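Local coordinates for protein beta-n-acetylhexosaminidase (Streptococcus pneumoniae, PDB 4AZH) that probably removes terminal beta-linked N-acetylglucosamine residues from glycans, acting as a family 20 glycoside hydrolase, at residues 15-20 / 47-52; 226-231 / 247-252; 279-284 / 328-333. All coordinates share one frame; numbering follows the deposited sequence. Where two conformers were deposited one is given.

All three contacts are largely buried and reach the same parallel sheet of the TIM barrel, where they share one inhibitor; contact 1 is buried throughout, contact 2 reaches one partly exposed residue, S252, and contact 3 runs out to D332 and R333. Contact 1 joins a strand end to a loop and works through charge, with R20 held between two aspartates. Contacts 2 and 3 both pair parallel strands and face the ligand with aromatic rings, yet contact 2 adds an asparagine and an aspartate that fasten a tryptophan, whereas contact 3 relies on a tyrosine–tryptophan pair. Contacts 1 and 3 belong to neighbouring strands and touch directly: D17 OD2 probably accepts a hydrogen bond from A331 N. Contacts 2 and 3 meet through F228 and W330.

Contact 1 (15-20 / 47-52); sequences SIDAGR and LGNDGL. With LOG (N-acetylglucosaminono-1,5-lactone (Z)-oxime), chain E.
Two donors grip OD2 of D50: the NE of R20, 3.2 Å away in a bent salt bridge (135° at the hydrogen), and a water that in turn accepts from NH2 of R20. The R20 nitrogen lies well above the carboxylate plane of D50, with the two flat groups 76° apart, so this is an angled grip and not a flat two-pronged pairing. R20 has a second acidic partner, since NH1 donates to OD2 of D17 at 3.0 Å, within the guanidinium plane. The other oxygen, D17 OD1, accepts from the backbone nitrogens of G19 and R20, both on the same face of the carboxylate, which fixes the turn from which the arginine rises. Across from that turn the two segments run close, with CA of G19 only 4.3 Å from CA of N49. Extended from CG to NE, R20 carries its guanidinium to the inhibitor, where NH2 donates to ligand O3 at 2.7 Å and NH1 makes two weak, poorly angled bonds to O3 and O4. The two aspartates hold the guanidinium from two directions, D17 in its plane and D50 obliquely. An Asx turn at a strand end thus sets the arginine of a sugar-binding pocket at the mouth of a TIM barrel.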
loop_
_atom_site.group_PDB
_atom_site.type_symbol
_atom_site.label_atom_id
_atom_site.label_comp_id
_atom_site.label_asym_id
_atom_site.label_seq_id
_atom_site.Cartn_x
_atom_site.Cartn_y
_atom_site.Cartn_z
ATOM N N SER A 15 5.538 -0.409 -1.473
ATOM C CA SER A 15 4.526 -1.321 -0.954
ATOM C C SER A 15 5.156 -2.494 -0.208
ATOM O O SER A 15 6.079 -3.116 -0.717
ATOM C CB SER A 15 3.659 -1.874 -2.076
ATOM O OG SER A 15 2.775 -2.861 -1.563
ATOM N N ILE A 16 4.630 -2.817 0.970
ATOM C CA ILE A 16 5.126 -3.962 1.742
ATOM C C ILE A 16 4.027 -4.971 2.032
ATOM O O ILE A 16 3.025 -4.635 2.646
ATOM C CB ILE A 16 5.737 -3.534 3.098
ATOM C CG1 ILE A 16 6.797 -2.429 2.912
ATOM C CG2 ILE A 16 6.319 -4.753 3.820
ATOM C CD1 ILE A 16 8.067 -2.916 2.205
ATOM N N ASP A 17 4.252 -6.212 1.611
ATOM C CA ASP A 17 3.299 -7.284 1.815
ATOM C C ASP A 17 3.465 -7.793 3.229
ATOM O O ASP A 17 4.193 -8.775 3.475
ATOM C CB ASP A 17 3.529 -8.399 0.764
ATOM C CG ASP A 17 2.638 -9.622 0.969
ATOM O OD1 ASP A 17 1.677 -9.605 1.802
ATOM O OD2 ASP A 17 2.932 -10.632 0.279
ATOM N N ALA A 18 2.808 -7.135 4.175
ATOM C CA ALA A 18 2.871 -7.568 5.583
ATOM C C ALA A 18 1.636 -8.360 5.896
ATOM O O ALA A 18 1.209 -8.425 7.029
ATOM C CB ALA A 18 2.991 -6.368 6.528
ATOM N N GLY A 19 1.035 -8.921 4.858
ATOM C CA GLY A 19 -0.130 -9.763 4.986
ATOM C C GLY A 19 0.309 -11.213 4.956
ATOM O O GLY A 19 -0.086 -12.008 5.810
ATOM N N ARG A 20 1.107 -11.581 3.967
ATOM C CA ARG A 20 1.560 -12.955 3.906
ATOM C C ARG A 20 2.573 -13.214 5.034
ATOM O O ARG A 20 2.586 -14.304 5.625
ATOM C CB ARG A 20 2.159 -13.304 2.532
ATOM C CG ARG A 20 1.188 -13.286 1.354
ATOM C CD ARG A 20 1.880 -13.758 0.070
ATOM N NE ARG A 20 0.987 -13.956 -1.091
ATOM C CZ ARG A 20 0.836 -13.080 -2.079
ATOM N NH1 ARG A 20 1.462 -11.891 -2.031
ATOM N NH2 ARG A 20 0.041 -13.367 -3.102
ATOM N N LEU A 47 -2.060 -5.333 5.070
ATOM C CA LEU A 47 -2.307 -5.940 6.381
ATOM C C LEU A 47 -3.168 -7.207 6.302
ATOM O O LEU A 47 -3.018 -8.139 7.095
ATOM C CB LEU A 47 -2.959 -4.899 7.318
ATOM C CG LEU A 47 -2.031 -3.720 7.691
ATOM C CD1 LEU A 47 -2.686 -2.628 8.525
ATOM C CD2 LEU A 47 -0.805 -4.269 8.407
ATOM N N GLY A 48 -4.109 -7.217 5.362
ATOM C CA GLY A 48 -4.853 -8.422 5.026
ATOM C C GLY A 48 -4.452 -8.745 3.593
ATOM O O GLY A 48 -4.805 -8.023 2.648
ATOM N N ASN A 49 -3.679 -9.804 3.444
ATOM C CA ASN A 49 -3.303 -10.335 2.152
ATOM C C ASN A 49 -2.874 -11.786 2.397
ATOM O O ASN A 49 -1.754 -12.026 2.900
ATOM C CB ASN A 49 -2.172 -9.487 1.558
ATOM C CG ASN A 49 -1.859 -9.848 0.123
ATOM O OD1 ASN A 49 -0.703 -10.134 -0.215
ATOM N ND2 ASN A 49 -2.882 -9.808 -0.748
ATOM N N ASP A 50 -3.762 -12.735 2.061
ATOM C CA ASP A 50 -3.670 -14.145 2.529
ATOM C C ASP A 50 -3.801 -14.242 4.050
ATOM O O ASP A 50 -4.891 -14.518 4.544
ATOM C CB ASP A 50 -2.382 -14.859 2.061
ATOM C CG ASP A 50 -2.270 -14.941 0.545
ATOM O OD1 ASP A 50 -3.021 -14.224 -0.164
ATOM O OD2 ASP A 50 -1.430 -15.722 0.050
ATOM N N GLY A 51 -2.688 -14.027 4.774
ATOM C CA GLY A 51 -2.697 -13.845 6.239
ATOM C C GLY A 51 -3.337 -12.505 6.645
ATOM O O GLY A 51 -3.298 -11.518 5.890
ATOM N N LEU A 52 -3.951 -12.471 7.830
ATOM C CA LEU A 52 -4.511 -11.221 8.378
ATOM C C LEU A 52 -3.726 -10.868 9.633
ATOM O O LEU A 52 -3.841 -11.553 10.668
ATOM C CB LEU A 52 -6.012 -11.352 8.658
ATOM C CG LEU A 52 -6.763 -10.110 9.168
ATOM C CD1 LEU A 52 -6.600 -8.884 8.272
ATOM C CD2 LEU A 52 -8.246 -10.417 9.404
HETATM C C2 LOG E . -0.333 -10.661 -6.747
HETATM C C3 LOG E . 0.456 -10.537 -5.445
HETATM C C4 LOG E . 1.739 -11.323 -5.598
HETATM C C5 LOG E . 2.544 -10.675 -6.716
HETATM C C6 LOG E . 3.956 -11.298 -6.766
HETATM C C7 LOG E . -0.798 -8.281 -7.287
HETATM C C8 LOG E . -1.813 -7.142 -7.257
HETATM N N2 LOG E . -1.251 -9.503 -6.868
HETATM O O1 LOG E . 0.593 -10.766 -10.128
HETATM O O3 LOG E . -0.338 -10.992 -4.267
HETATM O O4 LOG E . 2.501 -11.228 -4.422
HETATM O O5 LOG E . 1.880 -10.866 -7.921
HETATM O O6 LOG E . 3.914 -12.609 -7.277
HETATM C C1 LOG E . 0.501 -10.723 -7.911
HETATM O O7 LOG E . 0.336 -8.076 -7.724
HETATM N N1 LOG E . -0.162 -10.709 -9.022
HETATM O O HOH W 1 -1.128 -16.127 -3.185
#

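Contact 2 (226-231 / 247-252); sequences MAFNDG and LISYWS. With LOG (N-acetylglucosaminono-1,5-lactone (Z)-oxime), chain E.
The side-chain amide of N229 lies over the rim of the Y250 ring, with CG 3.6 Å above the ring plane and the two planes 20° apart. This stack sits at the C-terminal ends of two neighbouring parallel strands of the TIM barrel, 226-228 and 247-250, which are joined by A227 N to L247 O and by S249 N to A227 O, the latter at 2.8 Å. On the M226 side of the sheet, the extended methionine brings CE to within 3.6 Å of CB of S249, whose hydroxyl is bonded to T276. At this end the side chains take over. With CG lodged between its own backbone N and carbonyl carbon (chi1 65°), N229 turns its amide to segment 247-252, where OD1 receives the backbone N of W251 at 3.1 Å and ND2 donates to the S252 carbonyl. The amide thus grips two successive residues just after the tyrosine it stacks on. W251, held at its backbone by N229, is also tied by its indole: D230 OD1 takes the NE1 hydrogen nearly in the ring plane, fixing the rotation of an indole that presents a face to the ligand, while S252 CB packs against the opposite face. F228 offers a second aromatic surface to the inhibitor's acetamido group, whose methyl carbon C8 sits over the centre of the phenyl ring, 3.5 Å above its plane.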
loop_
_atom_site.group_PDB
_atom_site.type_symbol
_atom_site.label_atom_id
_atom_site.label_comp_id
_atom_site.label_asym_id
_atom_site.label_seq_id
_atom_site.Cartn_x
_atom_site.Cartn_y
_atom_site.Cartn_z
ATOM N N MET A 226 -9.069 2.589 -2.926
ATOM C CA MET A 226 -8.082 2.092 -3.870
ATOM C C MET A 226 -8.405 0.615 -4.089
ATOM O O MET A 226 -8.957 -0.037 -3.187
ATOM C CB MET A 226 -6.690 2.278 -3.296
ATOM C CG MET A 226 -5.507 1.820 -4.152
ATOM S SD MET A 226 -3.998 2.234 -3.231
ATOM C CE MET A 226 -2.705 1.283 -4.014
ATOM N N ALA A 227 -8.062 0.105 -5.277
ATOM C CA ALA A 227 -8.169 -1.333 -5.566
ATOM C C ALA A 227 -7.240 -1.659 -6.717
ATOM O O ALA A 227 -6.802 -0.736 -7.448
ATOM C CB ALA A 227 -9.602 -1.727 -5.924
ATOM N N PHE A 228 -6.916 -2.943 -6.897
ATOM C CA PHE A 228 -6.093 -3.284 -8.035
ATOM C C PHE A 228 -6.964 -3.359 -9.264
ATOM O O PHE A 228 -8.205 -3.412 -9.170
ATOM C CB PHE A 228 -5.349 -4.579 -7.858
ATOM C CG PHE A 228 -4.431 -4.601 -6.677
ATOM C CD1 PHE A 228 -3.270 -3.830 -6.650
ATOM C CD2 PHE A 228 -4.703 -5.426 -5.596
ATOM C CE1 PHE A 228 -2.393 -3.883 -5.553
ATOM C CE2 PHE A 228 -3.828 -5.479 -4.500
ATOM C CZ PHE A 228 -2.691 -4.691 -4.470
ATOM N N ASN A 229 -6.297 -3.348 -10.419
ATOM C CA ASN A 229 -6.982 -3.246 -11.692
ATOM C C ASN A 229 -7.737 -4.504 -12.105
ATOM O O ASN A 229 -8.736 -4.407 -12.821
ATOM C CB ASN A 229 -5.984 -2.825 -12.799
ATOM C CG ASN A 229 -4.919 -3.862 -13.044
ATOM O OD1 ASN A 229 -3.887 -3.933 -12.333
ATOM N ND2 ASN A 229 -5.150 -4.680 -14.054
ATOM N N ASP A 230 -7.261 -5.670 -11.659
ATOM C CA ASP A 230 -7.680 -6.957 -12.241
ATOM C C ASP A 230 -9.188 -7.058 -12.497
ATOM O O ASP A 230 -9.615 -7.330 -13.613
ATOM C CB ASP A 230 -7.247 -8.139 -11.383
ATOM C CG ASP A 230 -5.837 -8.029 -10.885
ATOM O OD1 ASP A 230 -5.382 -6.940 -10.468
ATOM O OD2 ASP A 230 -5.154 -9.067 -10.873
ATOM N N GLY A 231 -9.993 -6.817 -11.464
ATOM C CA GLY A 231 -11.432 -7.017 -11.555
ATOM C C GLY A 231 -12.266 -6.025 -12.370
ATOM O O GLY A 231 -13.397 -6.340 -12.696
ATOM N N LEU A 247 -9.355 4.665 -6.947
ATOM C CA LEU A 247 -7.992 4.833 -7.415
ATOM C C LEU A 247 -7.519 3.460 -7.815
ATOM O O LEU A 247 -7.399 2.578 -6.989
ATOM C CB LEU A 247 -7.070 5.415 -6.326
ATOM C CG LEU A 247 -5.593 5.578 -6.690
ATOM C CD1 LEU A 247 -5.393 6.549 -7.841
ATOM C CD2 LEU A 247 -4.817 6.080 -5.498
ATOM N N ILE A 248 -7.246 3.287 -9.098
ATOM C CA ILE A 248 -6.834 1.983 -9.619
ATOM C C ILE A 248 -5.336 1.765 -9.531
ATOM O O ILE A 248 -4.590 2.422 -10.227
ATOM C CB ILE A 248 -7.258 1.841 -11.082
ATOM C CG1 ILE A 248 -8.787 1.903 -11.191
ATOM C CG2 ILE A 248 -6.767 0.530 -11.644
ATOM C CD1 ILE A 248 -9.484 0.699 -10.567
ATOM N N SER A 249 -4.900 0.859 -8.664
ATOM C CA SER A 249 -3.479 0.432 -8.621
ATOM C C SER A 249 -3.239 -0.583 -9.758
ATOM O O SER A 249 -3.654 -1.749 -9.662
ATOM C CB SER A 249 -3.117 -0.149 -7.243
ATOM O OG SER A 249 -1.854 -0.829 -7.239
ATOM N N TYR A 250 -2.581 -0.122 -10.834
ATOM C CA TYR A 250 -2.441 -0.873 -12.103
ATOM C C TYR A 250 -1.059 -1.503 -12.205
ATOM O O TYR A 250 -0.030 -0.798 -12.217
ATOM C CB TYR A 250 -2.697 0.020 -13.345
ATOM C CG TYR A 250 -3.072 -0.798 -14.586
ATOM C CD1 TYR A 250 -2.099 -1.524 -15.300
ATOM C CD2 TYR A 250 -4.402 -0.863 -15.037
ATOM C CE1 TYR A 250 -2.440 -2.312 -16.399
ATOM C CE2 TYR A 250 -4.752 -1.635 -16.149
ATOM C CZ TYR A 250 -3.763 -2.354 -16.826
ATOM O OH TYR A 250 -4.099 -3.108 -17.912
ATOM N N TRP A 251 -1.038 -2.830 -12.304
ATOM C CA TRP A 251 0.231 -3.545 -12.289
ATOM C C TRP A 251 0.563 -4.361 -13.537
ATOM O O TRP A 251 1.747 -4.687 -13.758
ATOM C CB TRP A 251 0.345 -4.382 -11.016
ATOM C CG TRP A 251 -0.570 -5.558 -11.070
ATOM C CD1 TRP A 251 -1.907 -5.612 -10.707
ATOM C CD2 TRP A 251 -0.246 -6.891 -11.589
ATOM N NE1 TRP A 251 -2.426 -6.860 -10.959
ATOM C CE2 TRP A 251 -1.472 -7.678 -11.485
ATOM C CE3 TRP A 251 0.907 -7.489 -12.114
ATOM C CZ2 TRP A 251 -1.532 -9.010 -11.891
ATOM C CZ3 TRP A 251 0.833 -8.834 -12.514
ATOM C CH2 TRP A 251 -0.363 -9.575 -12.400
ATOM N N SER A 252 -0.458 -4.679 -14.353
ATOM C CA SER A 252 -0.330 -5.549 -15.544
ATOM C C SER A 252 -1.652 -5.689 -16.262
ATOM O O SER A 252 -2.726 -5.585 -15.642
ATOM C CB SER A 252 0.147 -6.969 -15.167
ATOM O OG SER A 252 -0.056 -7.920 -16.211
HETATM C C2 LOG E . -0.333 -10.661 -6.747
HETATM C C3 LOG E . 0.456 -10.537 -5.445
HETATM C C4 LOG E . 1.739 -11.323 -5.598
HETATM C C5 LOG E . 2.544 -10.675 -6.716
HETATM C C6 LOG E . 3.956 -11.298 -6.766
HETATM C C7 LOG E . -0.798 -8.281 -7.287
HETATM C C8 LOG E . -1.813 -7.142 -7.257
HETATM N N2 LOG E . -1.251 -9.503 -6.868
HETATM O O1 LOG E . 0.593 -10.766 -10.128
HETATM O O3 LOG E . -0.338 -10.992 -4.267
HETATM O O4 LOG E . 2.501 -11.228 -4.422
HETATM O O5 LOG E . 1.880 -10.866 -7.921
HETATM O O6 LOG E . 3.914 -12.609 -7.277
HETATM C C1 LOG E . 0.501 -10.723 -7.911
HETATM O O7 LOG E . 0.336 -8.076 -7.724
HETATM N N1 LOG E . -0.162 -10.709 -9.022
#

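Contact 3 (279-284 / 328-333); sequences DWYYIL and SIWADR. With LOG (N-acetylglucosaminono-1,5-lactone (Z)-oxime), chain E.
Y281 and W330 form the tightly packed part of this contact, an edge-to-face pair with centroids 4.2 Å apart and planes at 66°. The indole comes in edge first, and its NE1 stands 3.1 Å above the centre of the phenol ring, while CB of S328 packs near CE1 of the same ring. Behind the pair, three straight backbone bonds, Y282 N to S328 O, W330 N to Y282 O and L284 N to W330 O, hold the two strands in parallel register, and L284 CD2 packs on I329 CG2 at 3.6 Å. Toward the partly exposed D332 and R333 the fit becomes looser. Here a water bridges L284 O and R333 N, and in one of two modelled conformers the R333 guanidinium rests a face on CG2 of I283, a contact that is doubtful. Both regions reach the inhibitor, the looser one through D332. Y281 OH donates to its acetamido oxygen O7 at 2.6 Å, the W330 indole spreads a face beneath the sugar ring, and the two D332 oxygens divide the work, OD1 accepting from O4 and OD2 from O6. An aromatic platform beside an acid that reads the sugar hydroxyls, with a tyrosine on the acetamido carbonyl, is consistent with the N-acetylglucosamine pocket of family 20 hydrolases.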
loop_
_atom_site.group_PDB
_atom_site.type_symbol
_atom_site.label_atom_id
_atom_site.label_comp_id
_atom_site.label_asym_id
_atom_site.label_seq_id
_atom_site.Cartn_x
_atom_site.Cartn_y
_atom_site.Cartn_z
ATOM N N ASP A 279 6.767 -4.583 -13.478
ATOM C CA ASP A 279 8.219 -4.600 -13.737
ATOM C C ASP A 279 9.047 -4.382 -12.469
ATOM O O ASP A 279 10.162 -4.856 -12.376
ATOM C CB ASP A 279 8.620 -3.530 -14.760
ATOM C CG ASP A 279 8.116 -3.807 -16.162
ATOM O OD1 ASP A 279 7.601 -4.913 -16.466
ATOM O OD2 ASP A 279 8.247 -2.865 -16.961
ATOM N N TRP A 280 8.486 -3.665 -11.512
ATOM C CA TRP A 280 9.197 -3.264 -10.342
ATOM C C TRP A 280 9.028 -4.219 -9.194
ATOM O O TRP A 280 9.524 -3.932 -8.117
ATOM C CB TRP A 280 8.734 -1.875 -9.916
ATOM C CG TRP A 280 8.965 -0.809 -10.954
ATOM C CD1 TRP A 280 10.066 -0.655 -11.789
ATOM C CD2 TRP A 280 8.065 0.304 -11.314
ATOM N NE1 TRP A 280 9.919 0.445 -12.605
ATOM C CE2 TRP A 280 8.739 1.054 -12.375
ATOM C CE3 TRP A 280 6.818 0.741 -10.868
ATOM C CZ2 TRP A 280 8.170 2.177 -12.952
ATOM C CZ3 TRP A 280 6.260 1.874 -11.466
ATOM C CH2 TRP A 280 6.922 2.570 -12.481
ATOM N N TYR A 281 8.323 -5.339 -9.391
ATOM C CA TYR A 281 8.007 -6.279 -8.303
ATOM C C TYR A 281 9.281 -7.031 -7.826
ATOM O O TYR A 281 10.078 -7.518 -8.635
ATOM C CB TYR A 281 7.019 -7.322 -8.808
ATOM C CG TYR A 281 5.562 -6.950 -8.771
ATOM C CD1 TYR A 281 5.149 -5.637 -8.508
ATOM C CD2 TYR A 281 4.592 -7.904 -9.049
ATOM C CE1 TYR A 281 3.804 -5.291 -8.488
ATOM C CE2 TYR A 281 3.245 -7.580 -9.016
ATOM C CZ TYR A 281 2.845 -6.269 -8.732
ATOM O OH TYR A 281 1.500 -5.930 -8.686
ATOM N N TYR A 282 9.479 -7.108 -6.521
ATOM C CA TYR A 282 10.416 -8.066 -5.981
ATOM C C TYR A 282 9.685 -8.982 -4.993
ATOM O O TYR A 282 8.956 -8.526 -4.107
ATOM C CB TYR A 282 11.598 -7.369 -5.330
ATOM C CG TYR A 282 12.495 -8.305 -4.555
ATOM C CD1 TYR A 282 13.027 -9.460 -5.158
ATOM C CD2 TYR A 282 12.831 -8.044 -3.224
ATOM C CE1 TYR A 282 13.856 -10.322 -4.445
ATOM C CE2 TYR A 282 13.663 -8.901 -2.509
ATOM C CZ TYR A 282 14.175 -10.030 -3.122
ATOM O OH TYR A 282 15.007 -10.892 -2.429
ATOM N N ILE A 283 9.846 -10.284 -5.200
ATOM C CA ILE A 283 9.294 -11.293 -4.324
ATOM C C ILE A 283 10.468 -11.777 -3.449
ATOM O O ILE A 283 11.484 -12.216 -3.967
ATOM C CB ILE A 283 8.726 -12.430 -5.169
ATOM C CG1 ILE A 283 7.515 -11.924 -5.977
ATOM C CG2 ILE A 283 8.376 -13.610 -4.305
ATOM C CD1 ILE A 283 7.196 -12.800 -7.174
ATOM N N LEU A 284 10.325 -11.654 -2.134
ATOM C CA LEU A 284 11.387 -11.983 -1.187
ATOM C C LEU A 284 11.944 -13.363 -1.508
ATOM O O LEU A 284 11.196 -14.351 -1.585
ATOM C CB LEU A 284 10.874 -11.936 0.271
ATOM C CG LEU A 284 10.332 -10.635 0.883
ATOM C CD1 LEU A 284 9.923 -10.846 2.348
ATOM C CD2 LEU A 284 11.317 -9.467 0.775
ATOM N N SER A 328 6.738 -2.450 -5.496
ATOM C CA SER A 328 6.100 -3.433 -4.605
ATOM C C SER A 328 6.986 -4.594 -4.179
ATOM O O SER A 328 7.633 -5.247 -5.021
ATOM C CB SER A 328 4.803 -3.948 -5.227
ATOM O OG SER A 328 4.008 -2.851 -5.686
ATOM N N ILE A 329 7.020 -4.838 -2.868
ATOM C CA ILE A 329 7.730 -5.986 -2.312
ATOM C C ILE A 329 6.706 -7.008 -1.853
ATOM O O ILE A 329 5.823 -6.694 -1.058
ATOM C CB ILE A 329 8.624 -5.615 -1.097
ATOM C CG1 ILE A 329 9.474 -4.366 -1.392
ATOM C CG2 ILE A 329 9.460 -6.821 -0.693
ATOM C CD1 ILE A 329 10.376 -4.471 -2.613
ATOM N N TRP A 330 6.817 -8.224 -2.366
ATOM C CA TRP A 330 5.840 -9.245 -2.079
ATOM C C TRP A 330 6.492 -10.389 -1.369
ATOM O O TRP A 330 7.696 -10.588 -1.492
ATOM C CB TRP A 330 5.231 -9.741 -3.363
ATOM C CG TRP A 330 4.504 -8.675 -4.132
ATOM C CD1 TRP A 330 4.953 -7.979 -5.261
ATOM C CD2 TRP A 330 3.146 -8.158 -3.878
ATOM N NE1 TRP A 330 3.994 -7.099 -5.699
ATOM C CE2 TRP A 330 2.892 -7.152 -4.909
ATOM C CE3 TRP A 330 2.174 -8.401 -2.923
ATOM C CZ2 TRP A 330 1.709 -6.444 -4.961
ATOM C CZ3 TRP A 330 0.981 -7.690 -2.991
ATOM C CH2 TRP A 330 0.756 -6.723 -3.987
ATOM N N ALA A 331 5.688 -11.178 -0.665
ATOM C CA ALA A 331 6.203 -12.282 0.140
ATOM C C ALA A 331 5.510 -13.615 -0.170
ATOM O O ALA A 331 5.032 -14.308 0.733
ATOM C CB ALA A 331 6.095 -11.924 1.613
ATOM N N ASP A 332 5.472 -13.959 -1.460
ATOM C CA ASP A 332 4.696 -15.133 -1.974
ATOM C C ASP A 332 5.084 -16.418 -1.249
ATOM O O ASP A 332 4.246 -17.300 -1.027
ATOM C CB ASP A 332 4.890 -15.316 -3.475
ATOM C CG ASP A 332 4.334 -14.148 -4.283
ATOM O OD1 ASP A 332 4.328 -13.007 -3.769
ATOM O OD2 ASP A 332 3.889 -14.382 -5.438
ATOM N N ARG A 333 6.362 -16.495 -0.890
ATOM C CA ARG A 333 6.880 -17.559 -0.056
ATOM C C ARG A 333 7.269 -16.859 1.227
ATOM O O ARG A 333 8.397 -16.384 1.332
ATOM C CB ARG A 333 8.127 -18.160 -0.724
ATOM C CG ARG A 333 7.850 -18.892 -2.032
ATOM C CD ARG A 333 9.133 -19.299 -2.749
ATOM N NE ARG A 333 9.432 -18.432 -3.884
ATOM C CZ ARG A 333 10.307 -17.430 -3.876
ATOM N NH1 ARG A 333 11.012 -17.131 -2.792
ATOM N NH2 ARG A 333 10.483 -16.728 -4.977
HETATM C C2 LOG E . -0.333 -10.661 -6.747
HETATM C C3 LOG E . 0.456 -10.537 -5.445
HETATM C C4 LOG E . 1.739 -11.323 -5.598
HETATM C C5 LOG E . 2.544 -10.675 -6.716
HETATM C C6 LOG E . 3.956 -11.298 -6.766
HETATM C C7 LOG E . -0.798 -8.281 -7.287
HETATM C C8 LOG E . -1.813 -7.142 -7.257
HETATM N N2 LOG E . -1.251 -9.503 -6.868
HETATM O O1 LOG E . 0.593 -10.766 -10.128
HETATM O O3 LOG E . -0.338 -10.992 -4.267
HETATM O O4 LOG E . 2.501 -11.228 -4.422
HETATM O O5 LOG E . 1.880 -10.866 -7.921
HETATM O O6 LOG E . 3.914 -12.609 -7.277
HETATM C C1 LOG E . 0.501 -10.723 -7.911
HETATM O O7 LOG E . 0.336 -8.076 -7.724
HETATM N N1 LOG E . -0.162 -10.709 -9.022
HETATM O O HOH W 2 8.575 -14.602 -0.818
#